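Local coordinates for uncharacterized protein (Bacteroides eggerthii, PDB 4FTD) that is of unknown function but, as a six-bladed beta-propeller joined to an immunoglobulin-like domain, may take part in carbohydrate metabolism, at residues A[142-150]-A[162-170]; A[123-131]-A[435-443]. All coordinates share one frame; numbering follows the deposited sequence.

Contact 1. Residues A[142-150]-A[162-170]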
ATOM      1  N   SER A 142      13.341   4.303  -5.237  1.00 37.15           N
ATOM      2  CA  SER A 142      12.008   4.834  -5.343  1.00 38.85           C
ATOM      3  C   SER A 142      11.334   4.231  -6.609  1.00 39.15           C
ATOM      4  O   SER A 142      12.006   3.684  -7.458  1.00 39.93           O
ATOM      5  CB  SER A 142      12.066   6.367  -5.398  1.00 37.02           C
ATOM      6  OG  SER A 142      10.772   6.966  -5.498  1.00 40.47           O
ATOM      7  N   TYR A 143      10.015   4.277  -6.658  1.00 35.59           N
ATOM      8  CA  TYR A 143       9.213   3.615  -7.701  1.00 38.57           C
ATOM      9  C   TYR A 143       7.995   4.442  -8.020  1.00 43.12           C
ATOM     10  O   TYR A 143       7.431   5.032  -7.141  1.00 37.93           O
ATOM     11  CB  TYR A 143       8.810   2.249  -7.201  1.00 41.34           C
ATOM     12  CG  TYR A 143       7.608   1.567  -7.855  1.00 42.50           C
ATOM     13  CD1 TYR A 143       6.322   1.728  -7.320  1.00 44.24           C
ATOM     14  CD2 TYR A 143       7.762   0.687  -8.904  1.00 38.94           C
ATOM     15  CE1 TYR A 143       5.230   1.087  -7.861  1.00 44.80           C
ATOM     16  CE2 TYR A 143       6.656   0.002  -9.436  1.00 41.71           C
ATOM     17  CZ  TYR A 143       5.402   0.226  -8.898  1.00 45.01           C
ATOM     18  OH  TYR A 143       4.320  -0.381  -9.395  1.00 45.26           O
ATOM     19  N   ASP A 144       7.604   4.502  -9.276  1.00 41.63           N
ATOM     20  CA  ASP A 144       6.398   5.202  -9.670  1.00 47.56           C
ATOM     21  C   ASP A 144       5.520   4.406 -10.646  1.00 49.18           C
ATOM     22  O   ASP A 144       4.662   4.982 -11.262  1.00 47.42           O
ATOM     23  CB  ASP A 144       6.768   6.547 -10.293  1.00 42.88           C
ATOM     24  CG  ASP A 144       7.519   6.411 -11.601  1.00 45.85           C
ATOM     25  OD1 ASP A 144       7.777   5.282 -12.083  1.00 42.70           O
ATOM     26  OD2 ASP A 144       7.895   7.457 -12.133  1.00 43.77           O
ATOM     27  N   GLY A 145       5.785   3.116 -10.838  1.00 45.86           N
ATOM     28  CA  GLY A 145       5.006   2.290 -11.762  1.00 49.25           C
ATOM     29  C   GLY A 145       5.689   2.097 -13.102  1.00 45.53           C
ATOM     30  O   GLY A 145       5.501   1.082 -13.736  1.00 48.59           O
ATOM     31  N   GLU A 146       6.464   3.084 -13.534  1.00 43.29           N
ATOM     32  CA  GLU A 146       7.144   3.053 -14.823  1.00 47.76           C
ATOM     33  C   GLU A 146       8.614   2.687 -14.612  1.00 44.50           C
ATOM     34  O   GLU A 146       9.148   1.893 -15.361  1.00 46.05           O
ATOM     35  CB  GLU A 146       6.995   4.399 -15.515  1.00 51.09           C
ATOM     36  CG  GLU A 146       7.601   4.419 -16.906  1.00 56.55           C
ATOM     37  CD  GLU A 146       7.517   5.774 -17.610  1.00 70.17           C
ATOM     38  OE1 GLU A 146       7.304   6.820 -16.940  1.00 76.49           O
ATOM     39  OE2 GLU A 146       7.680   5.781 -18.852  1.00 72.62           O
ATOM     40  N   HIS A 147       9.265   3.290 -13.605  1.00 41.18           N
ATOM     41  CA  HIS A 147      10.640   2.953 -13.275  1.00 40.36           C
ATOM     42  C   HIS A 147      10.842   2.697 -11.787  1.00 40.33           C
ATOM     43  O   HIS A 147      10.082   3.158 -10.967  1.00 40.05           O
ATOM     44  CB  HIS A 147      11.591   4.110 -13.610  1.00 41.93           C
ATOM     45  CG  HIS A 147      11.616   4.482 -15.056  1.00 42.33           C
ATOM     46  ND1 HIS A 147      10.899   5.546 -15.557  1.00 46.46           N
ATOM     47  CD2 HIS A 147      12.273   3.937 -16.102  1.00 41.94           C
ATOM     48  CE1 HIS A 147      11.138   5.649 -16.852  1.00 47.47           C
ATOM     49  NE2 HIS A 147      11.962   4.682 -17.206  1.00 46.25           N
ATOM     50  N   VAL A 148      11.952   2.052 -11.496  1.00 39.46           N
ATOM     51  CA  VAL A 148      12.581   2.025 -10.170  1.00 36.82           C
ATOM     52  C   VAL A 148      13.866   2.888 -10.292  1.00 42.30           C
ATOM     53  O   VAL A 148      14.647   2.712 -11.206  1.00 42.38           O
ATOM     54  CB  VAL A 148      12.934   0.616  -9.729  1.00 38.01           C
ATOM     55  CG1 VAL A 148      13.840   0.604  -8.468  1.00 36.98           C
ATOM     56  CG2 VAL A 148      11.634  -0.163  -9.516  1.00 36.70           C
ATOM     57  N   LEU A 149      14.028   3.846  -9.396  1.00 37.05           N
ATOM     58  CA  LEU A 149      15.234   4.663  -9.255  1.00 37.66           C
ATOM     59  C   LEU A 149      16.094   4.012  -8.175  1.00 39.22           C
ATOM     60  O   LEU A 149      15.580   3.702  -7.101  1.00 37.30           O
ATOM     61  CB  LEU A 149      14.862   6.091  -8.840  1.00 37.23           C
ATOM     62  CG  LEU A 149      15.965   7.020  -8.271  1.00 36.69           C
ATOM     63  CD1 LEU A 149      16.988   7.318  -9.381  1.00 33.02           C
ATOM     64  CD2 LEU A 149      15.361   8.292  -7.639  1.00 33.95           C
ATOM     65  N   VAL A 150      17.378   3.771  -8.482  1.00 36.76           N
ATOM     66  CA  VAL A 150      18.340   3.216  -7.557  1.00 32.73           C
ATOM     67  C   VAL A 150      19.416   4.275  -7.352  1.00 34.82           C
ATOM     68  O   VAL A 150      20.037   4.702  -8.323  1.00 35.17           O
ATOM     69  CB  VAL A 150      18.969   1.931  -8.080  1.00 34.59           C
ATOM     70  CG1 VAL A 150      19.950   1.435  -7.029  1.00 35.40           C
ATOM     71  CG2 VAL A 150      17.858   0.926  -8.395  1.00 35.00           C
ATOM     72  N   PRO A 162      23.763   6.764 -10.052  1.00 34.11           N
ATOM     73  CA  PRO A 162      22.307   6.624  -9.941  1.00 34.18           C
ATOM     74  C   PRO A 162      21.607   6.338 -11.271  1.00 34.22           C
ATOM     75  O   PRO A 162      21.981   6.894 -12.319  1.00 40.74           O
ATOM     76  CB  PRO A 162      21.877   7.973  -9.344  1.00 34.70           C
ATOM     77  CG  PRO A 162      23.098   8.404  -8.548  1.00 36.37           C
ATOM     78  CD  PRO A 162      24.268   7.968  -9.405  1.00 35.06           C
ATOM     79  N   HIS A 163      20.643   5.428 -11.228  1.00 36.21           N
ATOM     80  CA  HIS A 163      20.052   4.942 -12.416  1.00 34.64           C
ATOM     81  C   HIS A 163      18.611   4.514 -12.241  1.00 37.57           C
ATOM     82  O   HIS A 163      18.138   4.352 -11.149  1.00 37.34           O
ATOM     83  CB  HIS A 163      20.877   3.770 -12.972  1.00 41.12           C
ATOM     84  CG  HIS A 163      21.045   2.631 -12.015  1.00 38.29           C
ATOM     85  ND1 HIS A 163      21.953   2.681 -10.969  1.00 37.58           N
ATOM     86  CD2 HIS A 163      20.467   1.389 -11.971  1.00 41.12           C
ATOM     87  CE1 HIS A 163      21.932   1.504 -10.338  1.00 42.13           C
ATOM     88  NE2 HIS A 163      21.018   0.715 -10.900  1.00 37.39           N
ATOM     89  N   LEU A 164      17.939   4.412 -13.375  1.00 36.61           N
ATOM     90  CA  LEU A 164      16.578   3.910 -13.481  1.00 40.68           C
ATOM     91  C   LEU A 164      16.584   2.499 -14.076  1.00 44.10           C
ATOM     92  O   LEU A 164      17.484   2.124 -14.822  1.00 44.85           O
ATOM     93  CB  LEU A 164      15.739   4.849 -14.347  1.00 43.39           C
ATOM     94  CG  LEU A 164      15.633   6.307 -13.918  1.00 42.03           C
ATOM     95  CD1 LEU A 164      14.898   7.109 -14.988  1.00 47.24           C
ATOM     96  CD2 LEU A 164      14.951   6.444 -12.586  1.00 41.53           C
ATOM     97  N   LEU A 165      15.575   1.733 -13.709  1.00 39.91           N
ATOM     98  CA  LEU A 165      15.307   0.416 -14.235  1.00 44.12           C
ATOM     99  C   LEU A 165      13.847   0.487 -14.692  1.00 44.83           C
ATOM    100  O   LEU A 165      12.967   0.856 -13.939  1.00 42.16           O
ATOM    101  CB  LEU A 165      15.487  -0.591 -13.122  1.00 41.27           C
ATOM    102  CG  LEU A 165      16.856  -0.747 -12.426  1.00 46.07           C
ATOM    103  CD1 LEU A 165      16.732  -1.591 -11.168  1.00 37.59           C
ATOM    104  CD2 LEU A 165      17.861  -1.407 -13.380  1.00 37.65           C
ATOM    105  N   LYS A 166      13.597   0.179 -15.937  1.00 42.64           N
ATOM    106  CA  LYS A 166      12.240   0.199 -16.455  1.00 47.63           C
ATOM    107  C   LYS A 166      11.488  -0.997 -15.824  1.00 45.32           C
ATOM    108  O   LYS A 166      11.965  -2.144 -15.832  1.00 40.25           O
ATOM    109  CB  LYS A 166      12.301   0.097 -17.984  1.00 49.23           C
ATOM    110  CG  LYS A 166      11.366   1.034 -18.726  1.00 69.84           C
ATOM    111  CD  LYS A 166      11.223   0.709 -20.212  1.00 71.37           C
ATOM    112  CE  LYS A 166      12.532   0.540 -20.975  1.00 94.54           C
ATOM    113  NZ  LYS A 166      13.423   1.732 -20.919  1.00 90.43           N
ATOM    114  N   VAL A 167      10.347  -0.723 -15.217  1.00 43.38           N
ATOM    115  CA  VAL A 167       9.530  -1.774 -14.592  1.00 43.52           C
ATOM    116  C   VAL A 167       9.126  -2.885 -15.589  1.00 45.98           C
ATOM    117  O   VAL A 167       9.193  -4.067 -15.240  1.00 53.06           O
ATOM    118  CB  VAL A 167       8.312  -1.186 -13.871  1.00 45.37           C
ATOM    119  CG1 VAL A 167       7.386  -2.314 -13.410  1.00 46.78           C
ATOM    120  CG2 VAL A 167       8.807  -0.342 -12.688  1.00 43.65           C
ATOM    121  N   SER A 168       8.798  -2.535 -16.822  1.00 49.72           N
ATOM    122  CA  SER A 168       8.471  -3.578 -17.835  1.00 50.94           C
ATOM    123  C   SER A 168       9.660  -4.542 -18.050  1.00 56.53           C
ATOM    124  O   SER A 168       9.451  -5.743 -18.224  1.00 52.70           O
ATOM    125  CB  SER A 168       8.018  -2.969 -19.153  1.00 51.76           C
ATOM    126  OG  SER A 168       8.996  -2.089 -19.622  1.00 54.71           O
ATOM    127  N   ASP A 169      10.894  -4.032 -18.000  1.00 54.18           N
ATOM    128  CA  ASP A 169      12.088  -4.899 -18.051  1.00 54.50           C
ATOM    129  C   ASP A 169      12.228  -5.776 -16.817  1.00 52.86           C
ATOM    130  O   ASP A 169      12.445  -6.974 -16.938  1.00 53.65           O
ATOM    131  CB  ASP A 169      13.360  -4.085 -18.214  1.00 58.04           C
ATOM    132  CG  ASP A 169      13.500  -3.476 -19.599  1.00 61.61           C
ATOM    133  OD1 ASP A 169      12.837  -3.937 -20.537  1.00 60.84           O
ATOM    134  OD2 ASP A 169      14.310  -2.534 -19.748  1.00 59.85           O
ATOM    135  N   LEU A 170      12.119  -5.186 -15.637  1.00 48.61           N
ATOM    136  CA  LEU A 170      12.182  -5.955 -14.390  1.00 52.27           C
ATOM    137  C   LEU A 170      11.117  -7.068 -14.271  1.00 60.35           C
ATOM    138  O   LEU A 170      11.387  -8.114 -13.696  1.00 53.00           O
ATOM    139  CB  LEU A 170      12.033  -5.049 -13.189  1.00 43.77           C
ATOM    140  CG  LEU A 170      13.121  -4.012 -12.932  1.00 44.60           C
ATOM    141  CD1 LEU A 170      12.670  -3.059 -11.830  1.00 39.38           C
ATOM    142  CD2 LEU A 170      14.474  -4.613 -12.590  1.00 41.73           C
TER
HETATM  143  O   HOH W   1       8.049   0.245 -17.301  1.00 46.65           O
HETATM  144  O   HOH W   2      12.584   4.376 -19.741  1.00 55.11           O
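Val148 with Leu165 and Val150 with His163 are the hydrogen-bonded pairs of an antiparallel hairpin, the second and third strands of a four-stranded propeller blade. Val148 N donates to Leu165 O at 2.9 Å, and Val150 N donates to His163 O at 2.8 Å. Past the hairpin strands, Val167 N at the start of a short helix donates to Glu146 O at 2.9 Å, from above the carbonyl plane. A water also donates to Glu146 O and accepts from Ser168 N.

On one face of the sheet, Leu164 CD1 sits over the centre of the His147 ring, 4.2 Å from its centroid. CG of His147 lies anti to its own carbonyl carbon (chi1 -61°), which lays the ring across Leu164 and alongside Lys166. In the ring plane, His147 NE2 meets a second water at 2.6 Å. That water accepts from Lys166 NZ. With an alanine in place of this histidine, Leu164 CD1 is likely to lose the ring face it packs on, and the water would keep only Lys166 of the two.

On the other face, Val150 CB lies over the His163 ring, 3.9 Å from its centroid. His163 NE2 is hydrogen-bonded to Tyr130 OH. The side chains of Val148 and Leu170 cross at about a right angle, with Val148 CG2 3.8 Å from Leu170 CD1. Twisted antiparallel strands joined this way are the standard build of a beta-propeller blade.

Contact 2. Residues A[123-131]-A[435-443]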
ATOM      1  N   ASN A 123      10.331  -9.724  -7.269  1.00 46.30           N
ATOM      2  CA  ASN A 123      11.253  -9.667  -6.150  1.00 49.18           C
ATOM      3  C   ASN A 123      12.711  -9.424  -6.512  1.00 47.12           C
ATOM      4  O   ASN A 123      13.289 -10.190  -7.268  1.00 43.73           O
ATOM      5  CB  ASN A 123      11.174 -10.968  -5.390  1.00 46.31           C
ATOM      6  CG  ASN A 123      12.031 -10.947  -4.141  1.00 47.92           C
ATOM      7  OD1 ASN A 123      12.179  -9.921  -3.488  1.00 51.02           O
ATOM      8  ND2 ASN A 123      12.562 -12.087  -3.794  1.00 51.71           N
ATOM      9  N   PHE A 124      13.277  -8.363  -5.937  1.00 45.89           N
ATOM     10  CA  PHE A 124      14.718  -8.039  -6.077  1.00 46.65           C
ATOM     11  C   PHE A 124      15.358  -7.906  -4.692  1.00 47.02           C
ATOM     12  O   PHE A 124      16.158  -6.999  -4.454  1.00 40.76           O
ATOM     13  CB  PHE A 124      14.956  -6.836  -6.992  1.00 46.63           C
ATOM     14  CG  PHE A 124      14.443  -7.084  -8.386  1.00 44.71           C
ATOM     15  CD1 PHE A 124      13.086  -6.899  -8.673  1.00 44.44           C
ATOM     16  CD2 PHE A 124      15.272  -7.625  -9.360  1.00 44.76           C
ATOM     17  CE1 PHE A 124      12.575  -7.206  -9.905  1.00 47.10           C
ATOM     18  CE2 PHE A 124      14.768  -7.937 -10.604  1.00 47.40           C
ATOM     19  CZ  PHE A 124      13.417  -7.737 -10.883  1.00 48.35           C
ATOM     20  N   SER A 125      15.008  -8.874  -3.835  1.00 41.16           N
ATOM     21  CA  SER A 125      15.494  -8.979  -2.454  1.00 44.73           C
ATOM     22  C   SER A 125      15.822 -10.422  -2.164  1.00 41.77           C
ATOM     23  O   SER A 125      15.600 -11.274  -3.018  1.00 50.29           O
ATOM     24  CB  SER A 125      14.469  -8.445  -1.440  1.00 44.63           C
ATOM     25  OG  SER A 125      13.372  -9.330  -1.212  1.00 46.14           O
ATOM     26  N   GLY A 126      16.344 -10.681  -0.958  1.00 52.86           N
ATOM     27  CA  GLY A 126      16.635 -12.020  -0.475  1.00 55.67           C
ATOM     28  C   GLY A 126      17.620 -12.671  -1.402  1.00 55.31           C
ATOM     29  O   GLY A 126      18.612 -12.059  -1.764  1.00 56.66           O
ATOM     30  N   ASP A 127      17.307 -13.876  -1.846  1.00 62.84           N
ATOM     31  CA  ASP A 127      18.114 -14.563  -2.845  1.00 63.49           C
ATOM     32  C   ASP A 127      18.251 -13.835  -4.167  1.00 61.70           C
ATOM     33  O   ASP A 127      19.148 -14.161  -4.913  1.00 58.85           O
ATOM     34  CB  ASP A 127      17.564 -15.971  -3.163  1.00 76.75           C
ATOM     35  CG  ASP A 127      18.036 -17.034  -2.176  1.00 77.40           C
ATOM     36  OD1 ASP A 127      18.657 -16.692  -1.145  1.00 77.84           O
ATOM     37  OD2 ASP A 127      17.792 -18.228  -2.453  1.00100.25           O
ATOM     38  N   ASN A 128      17.370 -12.910  -4.496  1.00 52.74           N
ATOM     39  CA  ASN A 128      17.517 -12.176  -5.739  1.00 47.92           C
ATOM     40  C   ASN A 128      17.888 -10.690  -5.509  1.00 49.59           C
ATOM     41  O   ASN A 128      17.539  -9.836  -6.345  1.00 48.82           O
ATOM     42  CB  ASN A 128      16.245 -12.319  -6.582  1.00 51.12           C
ATOM     43  CG  ASN A 128      16.460 -11.918  -8.053  1.00 58.88           C
ATOM     44  OD1 ASN A 128      17.483 -12.265  -8.668  1.00 60.12           O
ATOM     45  ND2 ASN A 128      15.519 -11.163  -8.610  1.00 55.30           N
ATOM     46  N   ILE A 129      18.560 -10.388  -4.386  1.00 42.21           N
ATOM     47  CA  ILE A 129      18.909  -9.011  -3.978  1.00 45.82           C
ATOM     48  C   ILE A 129      19.532  -8.199  -5.127  1.00 45.86           C
ATOM     49  O   ILE A 129      20.470  -8.651  -5.741  1.00 42.14           O
ATOM     50  CB  ILE A 129      19.865  -9.005  -2.737  1.00 47.25           C
ATOM     51  CG1 ILE A 129      20.064  -7.570  -2.210  1.00 44.58           C
ATOM     52  CG2 ILE A 129      21.184  -9.739  -3.040  1.00 42.63           C
ATOM     53  CD1 ILE A 129      20.870  -7.469  -0.931  1.00 46.62           C
ATOM     54  N   TYR A 130      18.968  -7.030  -5.460  1.00 45.94           N
ATOM     55  CA  TYR A 130      19.539  -6.158  -6.489  1.00 41.62           C
ATOM     56  C   TYR A 130      20.992  -5.832  -6.083  1.00 41.99           C
ATOM     57  O   TYR A 130      21.234  -5.406  -4.958  1.00 38.67           O
ATOM     58  CB  TYR A 130      18.696  -4.885  -6.672  1.00 47.19           C
ATOM     59  CG  TYR A 130      19.174  -4.090  -7.831  1.00 42.68           C
ATOM     60  CD1 TYR A 130      18.969  -4.535  -9.119  1.00 47.58           C
ATOM     61  CD2 TYR A 130      19.876  -2.881  -7.649  1.00 44.00           C
ATOM     62  CE1 TYR A 130      19.446  -3.821 -10.203  1.00 50.77           C
ATOM     63  CE2 TYR A 130      20.389  -2.186  -8.742  1.00 36.68           C
ATOM     64  CZ  TYR A 130      20.138  -2.635 -10.006  1.00 41.55           C
ATOM     65  OH  TYR A 130      20.625  -1.945 -11.062  1.00 44.75           O
ATOM     66  N   SER A 131      21.955  -6.066  -6.978  1.00 41.18           N
ATOM     67  CA  SER A 131      23.394  -6.100  -6.600  1.00 47.11           C
ATOM     68  C   SER A 131      23.870  -4.806  -5.935  1.00 46.02           C
ATOM     69  O   SER A 131      24.597  -4.849  -4.951  1.00 47.06           O
ATOM     70  CB  SER A 131      24.296  -6.440  -7.820  1.00 49.46           C
ATOM     71  OG  SER A 131      24.098  -5.425  -8.796  1.00 52.71           O
ATOM     72  N   ARG A 435      14.912  -1.611   1.079  1.00 39.28           N
ATOM     73  CA  ARG A 435      15.632  -1.501   2.316  1.00 37.90           C
ATOM     74  C   ARG A 435      17.111  -1.769   2.103  1.00 35.65           C
ATOM     75  O   ARG A 435      17.512  -2.754   1.440  1.00 37.91           O
ATOM     76  CB  ARG A 435      15.008  -2.403   3.345  1.00 39.82           C
ATOM     77  CG  ARG A 435      15.597  -2.247   4.734  1.00 40.09           C
ATOM     78  CD  ARG A 435      16.638  -3.306   5.022  1.00 43.43           C
ATOM     79  NE  ARG A 435      17.149  -3.241   6.373  1.00 42.97           N
ATOM     80  CZ  ARG A 435      18.097  -4.034   6.858  1.00 41.30           C
ATOM     81  NH1 ARG A 435      18.667  -4.945   6.085  1.00 43.45           N
ATOM     82  NH2 ARG A 435      18.475  -3.917   8.130  1.00 45.45           N
ATOM     83  N   THR A 436      17.932  -0.887   2.666  1.00 36.54           N
ATOM     84  CA  THR A 436      19.402  -0.948   2.521  1.00 36.82           C
ATOM     85  C   THR A 436      20.004  -2.279   2.961  1.00 34.45           C
ATOM     86  O   THR A 436      19.743  -2.725   4.074  1.00 38.49           O
ATOM     87  CB  THR A 436      20.081   0.196   3.273  1.00 40.59           C
ATOM     88  OG1 THR A 436      19.522   1.427   2.801  1.00 39.07           O
ATOM     89  CG2 THR A 436      21.610   0.174   3.088  1.00 36.39           C
ATOM     90  N   GLN A 437      20.758  -2.892   2.061  1.00 41.75           N
ATOM     91  CA  GLN A 437      21.406  -4.213   2.266  1.00 40.09           C
ATOM     92  C   GLN A 437      20.417  -5.406   2.276  1.00 41.53           C
ATOM     93  O   GLN A 437      20.795  -6.523   2.658  1.00 45.25           O
ATOM     94  CB  GLN A 437      22.378  -4.233   3.483  1.00 44.49           C
ATOM     95  CG  GLN A 437      23.563  -3.297   3.293  1.00 54.34           C
ATOM     96  CD  GLN A 437      24.478  -3.188   4.515  1.00 55.30           C
ATOM     97  OE1 GLN A 437      24.728  -2.097   5.045  1.00 62.55           O
ATOM     98  NE2 GLN A 437      24.937  -4.307   4.983  1.00 59.16           N
ATOM     99  N   SER A 438      19.188  -5.192   1.820  1.00 40.90           N
ATOM    100  CA  SER A 438      18.225  -6.285   1.623  1.00 39.90           C
ATOM    101  C   SER A 438      17.680  -6.318   0.207  1.00 41.00           C
ATOM    102  O   SER A 438      17.432  -7.365  -0.311  1.00 39.86           O
ATOM    103  CB  SER A 438      17.064  -6.191   2.570  1.00 44.43           C
ATOM    104  OG  SER A 438      17.509  -6.202   3.897  1.00 42.01           O
ATOM    105  N   GLY A 439      17.455  -5.162  -0.413  1.00 36.88           N
ATOM    106  CA  GLY A 439      16.948  -5.106  -1.775  1.00 41.64           C
ATOM    107  C   GLY A 439      15.547  -4.481  -1.836  1.00 41.74           C
ATOM    108  O   GLY A 439      15.153  -3.774  -0.939  1.00 41.39           O
ATOM    109  N   PHE A 440      14.807  -4.771  -2.902  1.00 43.63           N
ATOM    110  CA  PHE A 440      13.488  -4.185  -3.111  1.00 43.91           C
ATOM    111  C   PHE A 440      12.497  -5.174  -3.688  1.00 42.64           C
ATOM    112  O   PHE A 440      12.903  -6.186  -4.228  1.00 39.19           O
ATOM    113  CB  PHE A 440      13.583  -2.917  -3.951  1.00 37.68           C
ATOM    114  CG  PHE A 440      13.923  -3.106  -5.426  1.00 36.83           C
ATOM    115  CD1 PHE A 440      12.934  -3.394  -6.352  1.00 39.44           C
ATOM    116  CD2 PHE A 440      15.237  -2.901  -5.891  1.00 44.57           C
ATOM    117  CE1 PHE A 440      13.243  -3.553  -7.710  1.00 41.01           C
ATOM    118  CE2 PHE A 440      15.547  -3.033  -7.229  1.00 43.16           C
ATOM    119  CZ  PHE A 440      14.547  -3.337  -8.141  1.00 41.69           C
ATOM    120  N   VAL A 441      11.212  -4.856  -3.577  1.00 41.53           N
ATOM    121  CA  VAL A 441      10.119  -5.714  -4.076  1.00 43.00           C
ATOM    122  C   VAL A 441       9.001  -4.822  -4.638  1.00 38.77           C
ATOM    123  O   VAL A 441       8.791  -3.664  -4.181  1.00 40.97           O
ATOM    124  CB  VAL A 441       9.599  -6.658  -2.955  1.00 39.48           C
ATOM    125  CG1 VAL A 441       8.887  -5.895  -1.850  1.00 38.89           C
ATOM    126  CG2 VAL A 441       8.666  -7.743  -3.476  1.00 38.92           C
ATOM    127  N   ILE A 442       8.334  -5.319  -5.690  1.00 40.29           N
ATOM    128  CA  ILE A 442       7.096  -4.766  -6.169  1.00 45.86           C
ATOM    129  C   ILE A 442       6.024  -5.860  -5.989  1.00 46.88           C
ATOM    130  O   ILE A 442       6.198  -6.966  -6.491  1.00 45.40           O
ATOM    131  CB  ILE A 442       7.176  -4.393  -7.640  1.00 47.09           C
ATOM    132  CG1 ILE A 442       8.268  -3.328  -7.866  1.00 44.17           C
ATOM    133  CG2 ILE A 442       5.783  -3.924  -8.124  1.00 45.79           C
ATOM    134  CD1 ILE A 442       8.702  -3.202  -9.320  1.00 42.54           C
ATOM    135  N   CYS A 443       4.944  -5.549  -5.261  1.00 41.15           N
ATOM    136  CA  CYS A 443       3.839  -6.479  -5.019  1.00 44.94           C
ATOM    137  C   CYS A 443       2.568  -5.875  -5.576  1.00 48.95           C
ATOM    138  O   CYS A 443       2.191  -4.764  -5.166  1.00 50.01           O
ATOM    139  CB  CYS A 443       3.655  -6.691  -3.531  1.00 48.73           C
ATOM    140  SG  CYS A 443       5.138  -7.269  -2.731  1.00 50.48           S
TER
HETATM  141  O   HOH W   3      17.661  -9.497   1.291  1.00 56.90           O
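Phe124 and Phe440 pair across two antiparallel strands, and their side chains run side by side. Phe124 CB sits over the centre of the Phe440 ring, 3.7 Å from its centroid. The two rings are near parallel, with planes at 25°, but slid apart so that they barely overlap. Their closest atoms are Phe124 CD1 and Phe440 CE1, 3.5 Å apart. Phe440 CG stands between its own backbone N and carbonyl carbon (chi1 71°), a setting that brings the ring under Phe124 CB. Tyr130 adds its CB at 3.7 Å from Phe440 CE2, completing an aromatic cluster.

The backbone fixes this pairing. Phe124 N donates to Phe440 O at 2.8 Å. Phe124 O is gripped twice, by Phe440 N at 3.0 Å and by Tyr130 N at 3.0 Å, from opposite faces of its carbonyl plane. The Tyr130 bond closes the turn of residues 125-130 back on Phe124. There Ile129 CG1 rests on Ser438 O at 3.3 Å, and a water joins that oxygen to Gly126 N. Further out, Ser125 OG donates to a lone pair of Asn123 OD1, and Asn128 ND2 donates to Asn123 O. Ser438 and Gly439 form a classic beta bulge opposite Arg435. A CB on Gly439 would run into Phe124 O.

Leu165 of strand 163-166 and Leu170 of helix 167-171 pack on the aromatic side. Phe400 of strand 398-401 covers Asn123, Ser125 and Val441. Strand 120-125 is the outer strand of its blade, which lies between these two neighbours.

The centres of contacts 1 and 2 lie about 13 Å apart, on the same side of the chain's centre. Contact 1 is local, a hairpin within one blade. Contact 2 joins residues more than 300 positions apart, and contact 1 is nested inside the loop it closes. Strand 120-125 comes first among the propeller strands and completes the blade of strands 412-420, 426-435 and 439-446. The next strand, 138-143, starts the blade of contact 1. The two blades pack directly, with Leu165 CD1 3.6 Å from Tyr130 CE1. Mixing early and late strands in one blade is the Velcro closure of beta-propellers, which here seals the ring beside its first complete blade.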